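Local structure of aminopeptidase C (4K7C) at residues 223-228 and 240-245; 35-41 and 336-342; 288-292 and 430-434; 108-113 and 204-208. The protein probably removes amino acids from the N-termini of peptides as a hexameric cysteine aminopeptidase of the papain-like C1 family. All blocks are in the same frame, centred on the assembly; numbering follows the deposited sequence.

Contact 1. Residues 223-228 and 240-245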
loop_
_atom_site.group_PDB
_atom_site.type_symbol
_atom_site.label_atom_id
_atom_site.label_comp_id
_atom_site.label_asym_id
_atom_site.label_seq_id
_atom_site.Cartn_x
_atom_site.Cartn_y
_atom_site.Cartn_z
ATOM N N PRO A 223 6.549 37.798 3.753
ATOM C CA PRO A 223 6.826 38.713 2.678
ATOM C C PRO A 223 6.421 40.186 3.005
ATOM O O PRO A 223 5.530 40.423 3.765
ATOM C CB PRO A 223 5.946 38.200 1.548
ATOM C CG PRO A 223 4.954 37.306 2.196
ATOM C CD PRO A 223 5.586 36.750 3.390
ATOM N N THR A 224 7.126 41.140 2.417
ATOM C CA THR A 224 6.796 42.535 2.534
ATOM C C THR A 224 6.416 43.213 1.173
ATOM O O THR A 224 5.709 44.218 1.130
ATOM C CB THR A 224 8.003 43.314 3.128
ATOM O OG1 THR A 224 9.192 43.019 2.373
ATOM C CG2 THR A 224 8.218 42.936 4.622
ATOM N N LYS A 225 6.875 42.674 0.086
ATOM C CA LYS A 225 6.648 43.235 -1.239
ATOM C C LYS A 225 6.679 42.113 -2.273
ATOM O O LYS A 225 7.630 41.294 -2.275
ATOM C CB LYS A 225 7.771 44.212 -1.525
ATOM C CG LYS A 225 7.701 44.821 -2.903
ATOM C CD LYS A 225 8.638 46.002 -3.022
ATOM C CE LYS A 225 9.734 45.702 -4.020
ATOM N NZ LYS A 225 10.498 46.956 -4.216
ATOM N N PHE A 226 5.684 42.031 -3.156
ATOM C CA PHE A 226 5.738 40.958 -4.178
ATOM C C PHE A 226 4.960 41.357 -5.422
ATOM O O PHE A 226 4.063 42.239 -5.380
ATOM C CB PHE A 226 5.116 39.684 -3.592
ATOM C CG PHE A 226 3.691 39.890 -3.072
ATOM C CD1 PHE A 226 3.467 40.412 -1.815
ATOM C CD2 PHE A 226 2.651 39.602 -3.832
ATOM C CE1 PHE A 226 2.168 40.638 -1.343
ATOM C CE2 PHE A 226 1.346 39.770 -3.397
ATOM C CZ PHE A 226 1.089 40.305 -2.129
ATOM N N ASP A 227 5.242 40.663 -6.510
ATOM C CA ASP A 227 4.432 40.720 -7.729
ATOM C C ASP A 227 3.414 39.592 -7.751
ATOM O O ASP A 227 3.703 38.493 -7.246
ATOM C CB ASP A 227 5.310 40.599 -8.946
ATOM C CG ASP A 227 6.193 41.771 -9.172
ATOM O OD1 ASP A 227 6.152 42.818 -8.472
ATOM O OD2 ASP A 227 6.948 41.644 -10.166
ATOM N N PHE A 228 2.233 39.865 -8.286
ATOM C CA PHE A 228 1.150 38.889 -8.382
ATOM C C PHE A 228 0.854 38.690 -9.874
ATOM O O PHE A 228 0.496 39.660 -10.540
ATOM C CB PHE A 228 -0.032 39.459 -7.678
ATOM C CG PHE A 228 -1.266 38.568 -7.642
ATOM C CD1 PHE A 228 -1.163 37.196 -7.440
ATOM C CD2 PHE A 228 -2.500 39.129 -7.715
ATOM C CE1 PHE A 228 -2.294 36.400 -7.394
ATOM C CE2 PHE A 228 -3.650 38.359 -7.597
ATOM C CZ PHE A 228 -3.535 36.988 -7.439
ATOM N N ASP A 240 0.399 42.290 -11.486
ATOM C CA ASP A 240 0.227 43.419 -10.611
ATOM C C ASP A 240 1.538 43.478 -9.788
ATOM O O ASP A 240 1.888 42.540 -9.064
ATOM C CB ASP A 240 -1.021 43.198 -9.787
ATOM C CG ASP A 240 -1.494 44.400 -9.054
ATOM O OD1 ASP A 240 -0.746 45.389 -8.970
ATOM O OD2 ASP A 240 -2.623 44.295 -8.498
ATOM N N ARG A 241 2.318 44.550 -9.976
ATOM C CA ARG A 241 3.638 44.662 -9.416
ATOM C C ARG A 241 3.806 45.444 -8.124
ATOM O O ARG A 241 3.026 46.336 -7.835
ATOM C CB ARG A 241 4.566 45.166 -10.509
ATOM C CG ARG A 241 4.579 44.164 -11.695
ATOM C CD ARG A 241 5.484 44.631 -12.737
ATOM N NE ARG A 241 6.828 44.183 -12.442
ATOM C CZ ARG A 241 7.834 44.457 -13.268
ATOM N NH1 ARG A 241 9.049 44.064 -12.962
ATOM N NH2 ARG A 241 7.587 45.122 -14.394
ATOM N N GLU A 242 4.786 45.042 -7.327
ATOM C CA GLU A 242 5.150 45.727 -6.102
ATOM C C GLU A 242 3.986 45.945 -5.083
ATOM O O GLU A 242 3.826 46.980 -4.456
ATOM C CB GLU A 242 5.728 47.062 -6.511
ATOM C CG GLU A 242 6.852 46.874 -7.503
ATOM C CD GLU A 242 7.938 47.798 -7.156
ATOM O OE1 GLU A 242 8.916 47.292 -6.554
ATOM O OE2 GLU A 242 7.722 49.017 -7.393
ATOM N N LEU A 243 3.165 44.930 -4.957
ATOM C CA LEU A 243 2.142 44.885 -3.922
ATOM C C LEU A 243 2.816 44.653 -2.561
ATOM O O LEU A 243 3.930 44.088 -2.462
ATOM C CB LEU A 243 1.158 43.790 -4.252
ATOM C CG LEU A 243 0.202 43.937 -5.432
ATOM C CD1 LEU A 243 -0.399 42.606 -5.810
ATOM C CD2 LEU A 243 -0.886 44.915 -5.081
ATOM N N THR A 244 2.116 45.106 -1.484
ATOM C CA THR A 244 2.433 44.685 -0.146
ATOM C C THR A 244 1.252 43.779 0.332
ATOM O O THR A 244 0.169 43.756 -0.316
ATOM C CB THR A 244 2.685 45.823 0.816
ATOM O OG1 THR A 244 1.416 46.343 1.239
ATOM C CG2 THR A 244 3.544 46.875 0.213
ATOM N N PRO A 245 1.420 43.083 1.483
ATOM C CA PRO A 245 0.280 42.320 2.052
ATOM C C PRO A 245 -0.912 43.231 2.311
ATOM O O PRO A 245 -2.076 42.867 2.107
ATOM C CB PRO A 245 0.891 41.699 3.323
ATOM C CG PRO A 245 2.328 41.430 2.899
ATOM C CD PRO A 245 2.680 42.726 2.157
#
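Phe-226 (chi1 p) turns its ring back over Leu-243, whose CB lies 4.2 Å from the ring centroid and 18° off the normal, a CH-pi contact; the ring edge meets Pro-245, CE1 to CD 4.1 Å. Phe-228 (chi1 t) leads away towards Phe-248 and Tyr-252 of helix 245-253, leaving its CB 3.7 Å from Leu-243 CD1. On the other face, Asp-227 (chi1 m) takes Glu-242 N on OD1 at 2.9 Å and forms a weak, 3.4 Å salt bridge from OD2 to Arg-241 NE; the guanidinium's stronger partner is Asp-375 of a second subunit. Lys-225 forms a salt bridge with Glu-242, NZ to OE1 2.8 Å. Phe-228 and Asp-240 exchange backbone N-to-O bonds of 2.8 Å each way. Phe-226 N to Leu-243 O (2.8 Å) and Leu-243 N to Phe-226 O (2.9 Å) form the next pair one residue out of step, with Glu-242 in a left-handed conformation (phi/psi 55/41). The extra residue makes a beta bulge in the antiparallel hairpin of strands 226-231 and 237-243.

Contact 2. Residues 35-41 and 336-342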
loop_
_atom_site.group_PDB
_atom_site.type_symbol
_atom_site.label_atom_id
_atom_site.label_comp_id
_atom_site.label_asym_id
_atom_site.label_seq_id
_atom_site.Cartn_x
_atom_site.Cartn_y
_atom_site.Cartn_z
ATOM N N ILE A 35 -18.991 1.547 18.794
ATOM C CA ILE A 35 -20.199 2.388 18.930
ATOM C C ILE A 35 -20.739 2.987 17.635
ATOM O O ILE A 35 -21.898 2.783 17.273
ATOM C CB ILE A 35 -19.933 3.440 19.970
ATOM C CG1 ILE A 35 -19.800 2.752 21.328
ATOM C CG2 ILE A 35 -21.098 4.406 20.033
ATOM C CD1 ILE A 35 -19.267 3.707 22.387
ATOM N N ASN A 36 -19.901 3.765 16.961
ATOM C CA ASN A 36 -20.281 4.457 15.750
ATOM C C ASN A 36 -20.803 3.541 14.665
ATOM O O ASN A 36 -21.846 3.773 14.135
ATOM C CB ASN A 36 -19.107 5.313 15.160
ATOM C CG ASN A 36 -18.778 6.582 16.012
ATOM O OD1 ASN A 36 -19.528 7.008 16.883
ATOM N ND2 ASN A 36 -17.613 7.155 15.756
ATOM N N ALA A 37 -20.069 2.481 14.350
ATOM C CA ALA A 37 -20.453 1.608 13.296
ATOM C C ALA A 37 -21.629 0.765 13.654
ATOM O O ALA A 37 -22.335 0.282 12.770
ATOM C CB ALA A 37 -19.257 0.739 12.891
ATOM N N THR A 38 -21.903 0.597 14.953
ATOM C CA THR A 38 -23.132 -0.136 15.350
ATOM C C THR A 38 -24.385 0.753 15.289
ATOM O O THR A 38 -25.417 0.414 14.794
ATOM C CB THR A 38 -22.953 -0.813 16.753
ATOM O OG1 THR A 38 -21.843 -1.718 16.672
ATOM C CG2 THR A 38 -24.258 -1.540 17.085
ATOM N N ALA A 39 -24.239 1.987 15.716
ATOM C CA ALA A 39 -25.313 2.936 15.853
ATOM C C ALA A 39 -25.662 3.809 14.664
ATOM O O ALA A 39 -26.676 4.492 14.729
ATOM C CB ALA A 39 -24.966 3.872 17.000
ATOM N N GLU A 40 -24.854 3.787 13.598
ATOM C CA GLU A 40 -25.000 4.765 12.503
ATOM C C GLU A 40 -26.279 4.379 11.685
ATOM O O GLU A 40 -26.607 3.205 11.488
ATOM C CB GLU A 40 -23.741 4.838 11.672
ATOM C CG GLU A 40 -23.825 5.981 10.677
ATOM C CD GLU A 40 -22.484 6.484 10.175
ATOM O OE1 GLU A 40 -21.454 6.012 10.720
ATOM O OE2 GLU A 40 -22.522 7.417 9.276
ATOM N N ASN A 41 -27.021 5.421 11.363
ATOM C CA ASN A 41 -28.395 5.378 10.875
ATOM C C ASN A 41 -28.487 5.842 9.429
ATOM O O ASN A 41 -28.345 7.050 9.093
ATOM C CB ASN A 41 -29.153 6.311 11.779
ATOM C CG ASN A 41 -30.602 6.433 11.439
ATOM O OD1 ASN A 41 -31.207 5.694 10.653
ATOM N ND2 ASN A 41 -31.162 7.428 11.981
ATOM N N ILE A 336 -27.650 10.935 13.001
ATOM C CA ILE A 336 -26.645 10.091 12.328
ATOM C C ILE A 336 -26.333 8.840 13.111
ATOM O O ILE A 336 -26.047 7.786 12.503
ATOM C CB ILE A 336 -25.412 10.873 11.822
ATOM C CG1 ILE A 336 -24.564 10.017 10.921
ATOM C CG2 ILE A 336 -24.526 11.334 13.007
ATOM C CD1 ILE A 336 -25.238 9.555 9.664
ATOM N N TYR A 337 -26.435 8.924 14.439
ATOM C CA TYR A 337 -26.316 7.765 15.324
ATOM C C TYR A 337 -27.543 7.671 16.160
ATOM O O TYR A 337 -28.131 8.687 16.479
ATOM C CB TYR A 337 -25.123 7.866 16.258
ATOM C CG TYR A 337 -23.795 8.083 15.540
ATOM C CD1 TYR A 337 -23.240 7.120 14.714
ATOM C CD2 TYR A 337 -23.075 9.265 15.714
ATOM C CE1 TYR A 337 -22.020 7.341 14.093
ATOM C CE2 TYR A 337 -21.859 9.527 15.097
ATOM C CZ TYR A 337 -21.316 8.566 14.259
ATOM O OH TYR A 337 -20.140 8.769 13.629
ATOM N N LYS A 338 -27.928 6.440 16.520
ATOM C CA LYS A 338 -29.001 6.251 17.513
ATOM C C LYS A 338 -28.460 5.519 18.701
ATOM O O LYS A 338 -28.730 4.319 18.916
ATOM C CB LYS A 338 -30.157 5.522 16.889
ATOM C CG LYS A 338 -30.858 6.323 15.851
ATOM C CD LYS A 338 -31.659 7.512 16.420
ATOM C CE LYS A 338 -32.509 8.261 15.443
ATOM N NZ LYS A 338 -33.211 9.441 16.082
ATOM N N LYS A 339 -27.612 6.225 19.441
ATOM C CA LYS A 339 -27.002 5.632 20.618
ATOM C C LYS A 339 -27.954 5.346 21.757
ATOM O O LYS A 339 -27.847 4.299 22.376
ATOM C CB LYS A 339 -25.821 6.454 21.124
ATOM C CG LYS A 339 -24.724 6.546 20.120
ATOM C CD LYS A 339 -23.813 7.723 20.381
ATOM C CE LYS A 339 -22.680 7.773 19.376
ATOM N NZ LYS A 339 -21.942 9.061 19.513
ATOM N N ASP A 340 -28.921 6.228 21.988
ATOM C CA ASP A 340 -29.879 6.048 23.106
ATOM C C ASP A 340 -30.634 4.741 22.876
ATOM O O ASP A 340 -30.785 3.940 23.785
ATOM C CB ASP A 340 -30.865 7.222 23.250
ATOM C CG ASP A 340 -30.205 8.631 23.289
ATOM O OD1 ASP A 340 -29.259 8.935 22.470
ATOM O OD2 ASP A 340 -30.692 9.458 24.128
ATOM N N ASP A 341 -31.044 4.520 21.633
ATOM C CA ASP A 341 -31.740 3.301 21.283
ATOM C C ASP A 341 -30.850 2.082 21.488
ATOM O O ASP A 341 -31.247 1.057 22.121
ATOM C CB ASP A 341 -32.046 3.266 19.796
ATOM C CG ASP A 341 -33.238 4.124 19.387
ATOM O OD1 ASP A 341 -34.005 4.593 20.280
ATOM O OD2 ASP A 341 -33.420 4.274 18.138
ATOM N N LEU A 342 -29.593 2.175 21.039
ATOM C CA LEU A 342 -28.649 1.049 21.133
ATOM C C LEU A 342 -28.389 0.598 22.566
ATOM O O LEU A 342 -28.477 -0.601 22.861
ATOM C CB LEU A 342 -27.291 1.453 20.561
ATOM C CG LEU A 342 -26.126 0.470 20.609
ATOM C CD1 LEU A 342 -26.454 -0.919 20.098
ATOM C CD2 LEU A 342 -24.961 1.066 19.776
HETATM O O HOH W 1 -19.654 9.553 17.874
HETATM O O HOH W 2 -19.092 7.307 11.632
#
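Tyr-337 lays one face of its ring under the carboxamide of Asn-36, whose CG is 3.5 Å from the phenol OH, while the ring edge faces the backbone at Ala-39. The phenol OH bonds to Ser-325 O and, at 2.7 Å, to water 2, which also donates to Glu-40 OE1 at 2.8 Å. Water 1 links Asn-36 OD1 (2.7 Å) to Lys-339 NZ (2.9 Å), so polar bridges border the ring. Ala-39 CB points into the interface, 4.1 Å from Tyr-337 CB and 3.9 Å from Leu-342 CD2; Leu-342 CD1 also reaches Thr-38 CG2 at 3.8 Å. Where helix 23-39 ends, Glu-40 leaves helical phi/psi and the backbone runs beside Tyr-337 as a single beta-type bridge. Lys-338 N donates to Ala-39 O at 2.9 Å and Asn-41 N to Ile-336 O at 2.8 Å, with CA-H...O contacts from Tyr-337 CA to Ala-39 O (3.3 Å) and from Glu-40 CA to Ile-336 O (3.2 Å). The bridge thus ties the end of one helix to the start of another, helix 339-343, for which Lys-338 is the N-cap residue. Asn-41 is itself an N-cap: its OD1 accepts from Asp-43 N at the start of helix 42-47, and its ND2 bonds to Asn-335 O. A neighbouring subunit packs on Thr-38, Glu-40, Asn-41 and Lys-338, and another offers Glu-171 to Asn-36 N.

Contact 3. Residues 288-292 and 430-434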
loop_
_atom_site.group_PDB
_atom_site.type_symbol
_atom_site.label_atom_id
_atom_site.label_comp_id
_atom_site.label_asym_id
_atom_site.label_seq_id
_atom_site.Cartn_x
_atom_site.Cartn_y
_atom_site.Cartn_z
ATOM N N GLY A 288 -4.561 45.594 19.363
ATOM C CA GLY A 288 -5.506 45.453 18.285
ATOM C C GLY A 288 -6.865 45.220 18.879
ATOM O O GLY A 288 -7.047 45.235 20.109
ATOM N N ARG A 289 -7.818 45.039 18.008
ATOM C CA ARG A 289 -9.185 44.912 18.446
ATOM C C ARG A 289 -9.411 43.675 19.342
ATOM O O ARG A 289 -8.733 42.638 19.175
ATOM C CB ARG A 289 -10.089 44.874 17.225
ATOM C CG ARG A 289 -9.975 43.566 16.416
ATOM C CD ARG A 289 -11.204 43.303 15.546
ATOM N NE ARG A 289 -11.355 44.334 14.503
ATOM C CZ ARG A 289 -12.337 45.262 14.482
ATOM N NH1 ARG A 289 -12.375 46.147 13.481
ATOM N NH2 ARG A 289 -13.305 45.281 15.425
ATOM N N GLU A 290 -10.349 43.798 20.278
ATOM C CA GLU A 290 -10.648 42.702 21.201
ATOM C C GLU A 290 -11.790 41.863 20.707
ATOM O O GLU A 290 -12.489 42.228 19.829
ATOM C CB GLU A 290 -11.010 43.248 22.596
ATOM C CG GLU A 290 -9.878 43.998 23.298
ATOM C CD GLU A 290 -10.323 44.613 24.618
ATOM O OE1 GLU A 290 -11.537 44.544 24.971
ATOM O OE2 GLU A 290 -9.441 45.149 25.317
ATOM N N VAL A 291 -11.965 40.703 21.323
ATOM C CA VAL A 291 -13.111 39.812 21.055
ATOM C C VAL A 291 -14.386 40.485 21.599
ATOM O O VAL A 291 -14.419 40.939 22.767
ATOM C CB VAL A 291 -12.840 38.406 21.706
ATOM C CG1 VAL A 291 -14.079 37.471 21.692
ATOM C CG2 VAL A 291 -11.643 37.725 21.034
ATOM N N ARG A 292 -15.400 40.521 20.740
ATOM C CA ARG A 292 -16.781 40.970 21.085
ATOM C C ARG A 292 -17.854 40.054 20.486
ATOM O O ARG A 292 -17.953 39.930 19.261
ATOM C CB ARG A 292 -16.962 42.406 20.515
ATOM C CG ARG A 292 -16.216 43.523 21.256
ATOM C CD ARG A 292 -16.569 43.732 22.731
ATOM N NE ARG A 292 -15.786 44.838 23.278
ATOM C CZ ARG A 292 -14.594 44.770 23.840
ATOM N NH1 ARG A 292 -13.994 43.616 24.032
ATOM N NH2 ARG A 292 -13.996 45.908 24.272
ATOM N N TYR A 430 -19.925 48.534 23.206
ATOM C CA TYR A 430 -18.598 48.170 22.691
ATOM C C TYR A 430 -17.492 48.344 23.725
ATOM O O TYR A 430 -16.684 47.470 23.895
ATOM C CB TYR A 430 -18.275 48.894 21.340
ATOM C CG TYR A 430 -17.035 48.275 20.692
ATOM C CD1 TYR A 430 -17.144 47.152 19.861
ATOM C CD2 TYR A 430 -15.772 48.743 20.977
ATOM C CE1 TYR A 430 -16.051 46.566 19.306
ATOM C CE2 TYR A 430 -14.652 48.145 20.447
ATOM C CZ TYR A 430 -14.798 47.036 19.634
ATOM O OH TYR A 430 -13.676 46.457 19.036
ATOM N N ASP A 431 -17.452 49.461 24.473
ATOM C CA ASP A 431 -16.343 49.687 25.438
ATOM C C ASP A 431 -16.582 49.119 26.802
ATOM O O ASP A 431 -15.663 49.080 27.595
ATOM C CB ASP A 431 -16.041 51.178 25.585
ATOM C CG ASP A 431 -15.641 51.813 24.277
ATOM O OD1 ASP A 431 -14.854 51.223 23.496
ATOM O OD2 ASP A 431 -16.145 52.910 24.004
ATOM N N LYS A 432 -17.799 48.670 27.085
ATOM C CA LYS A 432 -18.147 48.077 28.394
ATOM C C LYS A 432 -18.817 46.691 28.239
ATOM O O LYS A 432 -19.905 46.489 28.671
ATOM C CB LYS A 432 -19.118 49.018 29.156
ATOM C CG LYS A 432 -20.353 49.382 28.322
ATOM C CD LYS A 432 -21.457 50.185 29.028
ATOM C CE LYS A 432 -22.823 49.819 28.438
ATOM N NZ LYS A 432 -23.934 50.789 28.661
ATOM N N PRO A 433 -18.185 45.758 27.523
ATOM C CA PRO A 433 -18.851 44.456 27.427
ATOM C C PRO A 433 -18.901 43.706 28.802
ATOM O O PRO A 433 -18.084 43.899 29.671
ATOM C CB PRO A 433 -17.985 43.743 26.383
ATOM C CG PRO A 433 -16.590 44.228 26.725
ATOM C CD PRO A 433 -16.802 45.720 27.010
ATOM N N THR A 434 -19.785 42.735 28.938
ATOM C CA THR A 434 -19.651 41.781 30.025
ATOM C C THR A 434 -18.399 40.886 29.816
ATOM O O THR A 434 -18.220 40.272 28.748
ATOM C CB THR A 434 -20.895 40.896 30.065
ATOM O OG1 THR A 434 -22.079 41.719 30.119
ATOM C CG2 THR A 434 -20.855 39.918 31.220
HETATM O O HOH W 3 -13.897 43.946 17.962
HETATM O O HOH W 4 -11.573 46.379 20.674
#
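Both segments are irregular loops, and their backbones stay apart: the nearest CA pair, Arg-292 and Pro-433, is separated by 7.5 Å. Side chains must therefore span the gap, and Arg-292 does most of this. Its NE donates to Tyr-430 O at 2.8 Å, and NH2 adds a weak 3.1 Å bond to the same oxygen. One face of the guanidinium receives Pro-433, with CZ 3.5 Å from CG. Arg-292 CZ also sits 4.9 Å from the Tyr-430 ring centroid, 13° off the normal, a cation-pi contact; separately, Arg-292 CG packs 3.6 Å from Tyr-430 CE1. The loops lead into strands 293-295 and 434-436, which flank strand 275-279 in the large mixed sheet of this papain-like fold, so the contact joins the entrances of two strands. Within its own loop the guanidinium forms a salt bridge with Glu-290: OE1 accepts from NH1 at 2.8 Å and from NH2 at 2.9 Å, while NH1 also reaches Val-291 O at 3.0 Å. Tyr-430 OH works through two waters, each 2.7 Å away: water 3 also meets Arg-289 NH2 and Glu-290 O, water 4 Glu-290 N, all at 2.9 Å. Arg-289 NH1 makes salt bridges to Glu-150 and Asp-258.

Contact 4. Residues 108-113 and 204-208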
loop_
_atom_site.group_PDB
_atom_site.type_symbol
_atom_site.label_atom_id
_atom_site.label_comp_id
_atom_site.label_asym_id
_atom_site.label_seq_id
_atom_site.Cartn_x
_atom_site.Cartn_y
_atom_site.Cartn_z
ATOM N N SER A 108 2.832 35.204 21.309
ATOM C CA SER A 108 4.029 35.161 22.154
ATOM C C SER A 108 4.113 36.437 23.038
ATOM O O SER A 108 4.108 36.362 24.275
ATOM C CB SER A 108 5.306 34.889 21.292
ATOM O OG SER A 108 5.259 33.642 20.523
ATOM N N ASN A 109 3.961 37.587 22.402
ATOM C CA ASN A 109 3.857 38.880 23.069
ATOM C C ASN A 109 2.629 39.017 23.983
ATOM O O ASN A 109 2.757 39.498 25.137
ATOM C CB ASN A 109 3.794 39.982 22.016
ATOM C CG ASN A 109 3.930 41.369 22.634
ATOM O OD1 ASN A 109 4.962 41.622 23.280
ATOM N ND2 ASN A 109 2.971 42.208 22.437
ATOM N N TYR A 110 1.480 38.591 23.466
ATOM C CA TYR A 110 0.267 38.504 24.296
ATOM C C TYR A 110 0.462 37.728 25.577
ATOM O O TYR A 110 0.137 38.238 26.644
ATOM C CB TYR A 110 -0.952 37.992 23.484
ATOM C CG TYR A 110 -2.274 38.489 23.995
ATOM C CD1 TYR A 110 -2.854 39.601 23.435
ATOM C CD2 TYR A 110 -2.961 37.852 24.998
ATOM C CE1 TYR A 110 -4.060 40.087 23.841
ATOM C CE2 TYR A 110 -4.190 38.356 25.432
ATOM C CZ TYR A 110 -4.711 39.483 24.862
ATOM O OH TYR A 110 -5.927 40.021 25.223
ATOM N N PHE A 111 1.084 36.544 25.484
ATOM C CA PHE A 111 1.394 35.724 26.623
ATOM C C PHE A 111 2.319 36.459 27.620
ATOM O O PHE A 111 2.075 36.450 28.822
ATOM C CB PHE A 111 2.028 34.400 26.158
ATOM C CG PHE A 111 2.540 33.549 27.285
ATOM C CD1 PHE A 111 1.700 32.689 27.985
ATOM C CD2 PHE A 111 3.882 33.560 27.587
ATOM C CE1 PHE A 111 2.229 31.912 29.016
ATOM C CE2 PHE A 111 4.407 32.843 28.609
ATOM C CZ PHE A 111 3.578 31.974 29.340
ATOM N N TYR A 112 3.367 37.095 27.123
ATOM C CA TYR A 112 4.304 37.777 28.014
ATOM C C TYR A 112 3.560 38.892 28.766
ATOM O O TYR A 112 3.835 39.145 29.953
ATOM C CB TYR A 112 5.458 38.356 27.263
ATOM C CG TYR A 112 6.363 37.375 26.584
ATOM C CD1 TYR A 112 6.683 36.137 27.157
ATOM C CD2 TYR A 112 6.967 37.684 25.354
ATOM C CE1 TYR A 112 7.585 35.246 26.565
ATOM C CE2 TYR A 112 7.869 36.811 24.744
ATOM C CZ TYR A 112 8.155 35.566 25.303
ATOM O OH TYR A 112 9.053 34.643 24.728
ATOM N N GLU A 113 2.687 39.588 28.083
ATOM C CA GLU A 113 1.971 40.710 28.707
ATOM C C GLU A 113 1.009 40.149 29.761
ATOM O O GLU A 113 0.797 40.760 30.844
ATOM C CB GLU A 113 1.264 41.587 27.661
ATOM C CG GLU A 113 2.242 42.452 26.861
ATOM C CD GLU A 113 2.948 43.466 27.753
ATOM O OE1 GLU A 113 2.221 43.997 28.658
ATOM O OE2 GLU A 113 4.168 43.714 27.576
ATOM N N LYS A 204 11.921 41.425 27.438
ATOM C CA LYS A 204 10.822 40.987 26.555
ATOM C C LYS A 204 11.278 41.102 25.102
ATOM O O LYS A 204 11.017 40.260 24.319
ATOM C CB LYS A 204 9.520 41.739 26.816
ATOM C CG LYS A 204 8.367 41.044 26.137
ATOM C CD LYS A 204 7.005 41.728 26.122
ATOM C CE LYS A 204 7.060 43.115 25.496
ATOM N NZ LYS A 204 5.670 43.537 25.344
ATOM N N GLN A 205 11.948 42.200 24.725
ATOM C CA GLN A 205 12.420 42.338 23.335
ATOM C C GLN A 205 13.441 41.276 22.923
ATOM O O GLN A 205 13.414 40.836 21.818
ATOM C CB GLN A 205 12.943 43.788 23.088
ATOM C CG GLN A 205 11.762 44.762 23.238
ATOM C CD GLN A 205 10.678 44.520 22.132
ATOM O OE1 GLN A 205 11.041 44.314 20.984
ATOM N NE2 GLN A 205 9.413 44.530 22.472
ATOM N N LYS A 206 14.328 40.865 23.817
ATOM C CA LYS A 206 15.288 39.839 23.522
ATOM C C LYS A 206 14.512 38.499 23.341
ATOM O O LYS A 206 14.830 37.762 22.392
ATOM C CB LYS A 206 16.347 39.756 24.621
ATOM C CG LYS A 206 17.254 38.519 24.586
ATOM C CD LYS A 206 17.741 38.018 25.970
ATOM C CE LYS A 206 17.875 36.465 26.086
ATOM N NZ LYS A 206 16.620 35.747 26.529
HETATM N N MSE A 207 13.530 38.260 24.211
HETATM C CA MSE A 207 12.673 37.012 24.177
HETATM C C MSE A 207 11.949 36.932 22.847
HETATM O O MSE A 207 11.963 35.879 22.173
HETATM C CB MSE A 207 11.641 36.983 25.270
HETATM C CG MSE A 207 12.336 36.877 26.618
HETATM SE SE MSE A 207 10.990 37.274 28.008
HETATM C CE MSE A 207 12.367 37.061 29.361
ATOM N N LEU A 208 11.397 38.042 22.423
ATOM C CA LEU A 208 10.679 38.153 21.148
ATOM C C LEU A 208 11.589 37.955 19.968
ATOM O O LEU A 208 11.147 37.341 18.991
ATOM C CB LEU A 208 9.872 39.436 21.027
ATOM C CG LEU A 208 8.638 39.496 21.942
ATOM C CD1 LEU A 208 8.024 40.845 21.890
ATOM C CD2 LEU A 208 7.594 38.509 21.569
#
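Lys-204 NZ is satisfied from several sides: it donates to Glu-113 OE2 at 2.7 Å, a salt bridge, and to Asn-109 OD1 at 2.9 Å, and Ser-2 O of a neighbouring subunit accepts from it as well. Asn-109 uses both ends of its amide, since ND2 bonds to Ala-3 O of that same subunit. Asn-109 and Glu-113 are one helical turn apart, which lets a single lysine reach both. Tyr-112 points into the interface, yet its OH finds its partner beyond the two segments, in Asp-211 one turn further along helix 197-219. The ring itself is packed by Met-207, Leu-208 and Lys-204. The selenium of Met-207, a selenomethionine, lies 4.3 Å from the Tyr-112 ring centroid and 15° off the normal, a Met-aromatic contact; Leu-208 CD2 meets the ring edge at CE2, 3.6 Å away, and Lys-204 CG is 3.7 Å from ring atom CD2. Ser-108 OG is bonded to Lys-104 O in its own helix. The two segments run nearly antiparallel, at 149° with axes 10.8 Å apart, and helix 170-192 packs against both Tyr-112 and Met-207, so three helices meet here, the others being 96-117 and 197-219.

How the contacts relate
Contacts 2 and 4 are buried, contact 1 is partly buried and contact 3 lies at the surface. No two contacts touch, but contacts 3 and 4 come within about 6 Å at their nearest atoms, whereas contact 2 is on the opposite side of the chain's centre from the other three. Contacts 4 and 1 follow one another along the chain, helix 197-219 leading to strand 226-231; both are nested in the loop that contact 2 closes, while contact 3 crosses it. Backbone hydrogen bonds define contacts 1 and 2; side chains do the joining in contacts 3 and 4. Contacts 1, 2 and 4 also meet neighbouring subunits, contact 3 does not; waters bridge contacts 2 and 3.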